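Local coordinates for oxysterol-binding protein homolog 1 (Saccharomyces cerevisiae, PDB 5H28), which carries sterols and other lipids between membranes and needs its ankyrin-repeat domain, which binds NVJ1, to reach the nucleus-vacuole junction, at residues 147-150 and 151-155. Numbering follows the deposited sequence.
Sequences TAQE and FRTAF
The guanidinium of R152 lies with one face against Q149, whose CA stands 3.5 Å above the plane and offset toward its rim. Further along the helix, F151 and F155 meet one turn apart: CD2 of F155 sits 3.6 Å over one face of the F151 ring, while CD2 of F151 comes in plane to the edge of the F155 ring. One face of the F155 ring takes CA of R152, 3.5 Å above the plane, offset toward the rim; chi1 of 67° swings the ring back toward the preceding turn.

R152 reaches backward by a bend at chi3 (-59°), and its NH2 passes 3.9 Å from CB of A148; the small methyl of alanine suits a place where the arginine must pass close to the backbone. Arginine's long, flexible chain lets it lie over Q149 CA and still salt-bridge D182 through NH2. Replacing R152 with an alanine would probably leave the carboxylate of D182 without this cationic mate and uncover the backbone at Q149.

Beneath the side chains runs the alpha-helical ladder: F151 N to T147 O, R152 N to A148 O, T153 N to Q149 O (2.9 Å, N-H...O angle 161°) and A154 N to E150 O (3.0 Å). The short, beta-branched side chain of T153 sets OG1 beside its own backbone N, 3.1 Å from the same Q149 O.

All of this is one stretch near the C-terminal end of helix 130-156, in the ankyrin-repeat domain. F151 suits its buried place, packing on L163, L176 and V189; A154, slim enough for close approach, meets L163 and I166. E150 stretches out to hydrogen-bond H162 through OE1, so helix 160-167 is held by both apolar and polar contacts, while F155 joins F151 on V189 of helix 189-196.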
loop_
_atom_site.group_PDB
_atom_site.type_symbol
_atom_site.label_atom_id
_atom_site.label_comp_id
_atom_site.label_asym_id
_atom_site.label_seq_id
_atom_site.Cartn_x
_atom_site.Cartn_y
_atom_site.Cartn_z
ATOM N N THR A 147 -0.866 6.647 -9.323
ATOM C CA THR A 147 0.004 6.822 -8.166
ATOM C C THR A 147 1.358 7.397 -8.590
ATOM O O THR A 147 1.970 8.170 -7.851
ATOM C CB THR A 147 0.176 5.485 -7.420
ATOM O OG1 THR A 147 -1.074 5.138 -6.809
ATOM C CG2 THR A 147 1.246 5.588 -6.337
ATOM N N ALA A 148 1.826 7.031 -9.779
ATOM C CA ALA A 148 3.087 7.570 -10.270
ATOM C C ALA A 148 2.885 9.078 -10.421
ATOM O O ALA A 148 3.766 9.877 -10.094
ATOM C CB ALA A 148 3.446 6.944 -11.612
ATOM N N GLN A 149 1.714 9.451 -10.925
ATOM C CA GLN A 149 1.367 10.850 -11.100
ATOM C C GLN A 149 1.291 11.527 -9.732
ATOM O O GLN A 149 1.828 12.617 -9.546
ATOM C CB GLN A 149 0.020 10.970 -11.818
ATOM C CG GLN A 149 -0.523 12.387 -11.894
ATOM C CD GLN A 149 -0.823 12.814 -13.315
ATOM O OE1 GLN A 149 -1.709 12.264 -13.968
ATOM N NE2 GLN A 149 -0.078 13.799 -13.805
ATOM N N GLU A 150 0.637 10.873 -8.775
ATOM C CA GLU A 150 0.506 11.440 -7.434
ATOM C C GLU A 150 1.879 11.714 -6.828
ATOM O O GLU A 150 2.107 12.759 -6.215
ATOM C CB GLU A 150 -0.275 10.495 -6.517
ATOM C CG GLU A 150 -0.606 11.125 -5.172
ATOM C CD GLU A 150 -1.451 10.242 -4.264
ATOM O OE1 GLU A 150 -1.888 10.739 -3.202
ATOM O OE2 GLU A 150 -1.677 9.062 -4.601
ATOM N N PHE A 151 2.794 10.768 -7.004
ATOM C CA PHE A 151 4.144 10.913 -6.479
ATOM C C PHE A 151 4.844 12.103 -7.143
ATOM O O PHE A 151 5.476 12.916 -6.456
ATOM C CB PHE A 151 4.923 9.609 -6.702
ATOM C CG PHE A 151 6.266 9.566 -6.028
ATOM C CD1 PHE A 151 6.399 9.838 -4.667
ATOM C CD2 PHE A 151 7.401 9.209 -6.748
ATOM C CE1 PHE A 151 7.647 9.751 -4.035
ATOM C CE2 PHE A 151 8.654 9.120 -6.127
ATOM C CZ PHE A 151 8.778 9.391 -4.770
ATOM N N ARG A 152 4.715 12.221 -8.467
ATOM C CA ARG A 152 5.330 13.337 -9.196
ATOM C C ARG A 152 4.777 14.672 -8.716
ATOM O O ARG A 152 5.519 15.640 -8.553
ATOM C CB ARG A 152 5.078 13.228 -10.705
ATOM C CG ARG A 152 5.771 12.059 -11.407
ATOM C CD ARG A 152 5.838 12.290 -12.920
ATOM N NE ARG A 152 4.520 12.456 -13.540
ATOM C CZ ARG A 152 3.705 11.460 -13.883
ATOM N NH1 ARG A 152 2.534 11.728 -14.442
ATOM N NH2 ARG A 152 4.053 10.196 -13.674
ATOM N N THR A 153 3.467 14.728 -8.501
ATOM C CA THR A 153 2.844 15.961 -8.039
ATOM C C THR A 153 3.414 16.345 -6.683
ATOM O O THR A 153 3.811 17.495 -6.465
ATOM C CB THR A 153 1.322 15.797 -7.914
ATOM O OG1 THR A 153 0.770 15.526 -9.207
ATOM C CG2 THR A 153 0.688 17.067 -7.356
ATOM N N ALA A 154 3.474 15.369 -5.782
ATOM C CA ALA A 154 3.976 15.606 -4.439
ATOM C C ALA A 154 5.445 16.017 -4.403
ATOM O O ALA A 154 5.798 16.960 -3.687
ATOM C CB ALA A 154 3.751 14.375 -3.573
ATOM N N PHE A 155 6.316 15.347 -5.155
ATOM C CA PHE A 155 7.702 15.772 -5.082
ATOM C C PHE A 155 7.993 17.027 -5.891
ATOM O O PHE A 155 8.849 17.817 -5.502
ATOM C CB PHE A 155 8.709 14.622 -5.380
ATOM C CG PHE A 155 8.717 14.091 -6.801
ATOM C CD1 PHE A 155 9.126 14.880 -7.876
ATOM C CD2 PHE A 155 8.438 12.742 -7.041
ATOM C CE1 PHE A 155 9.264 14.330 -9.155
ATOM C CE2 PHE A 155 8.574 12.189 -8.311
ATOM C CZ PHE A 155 8.988 12.978 -9.370
#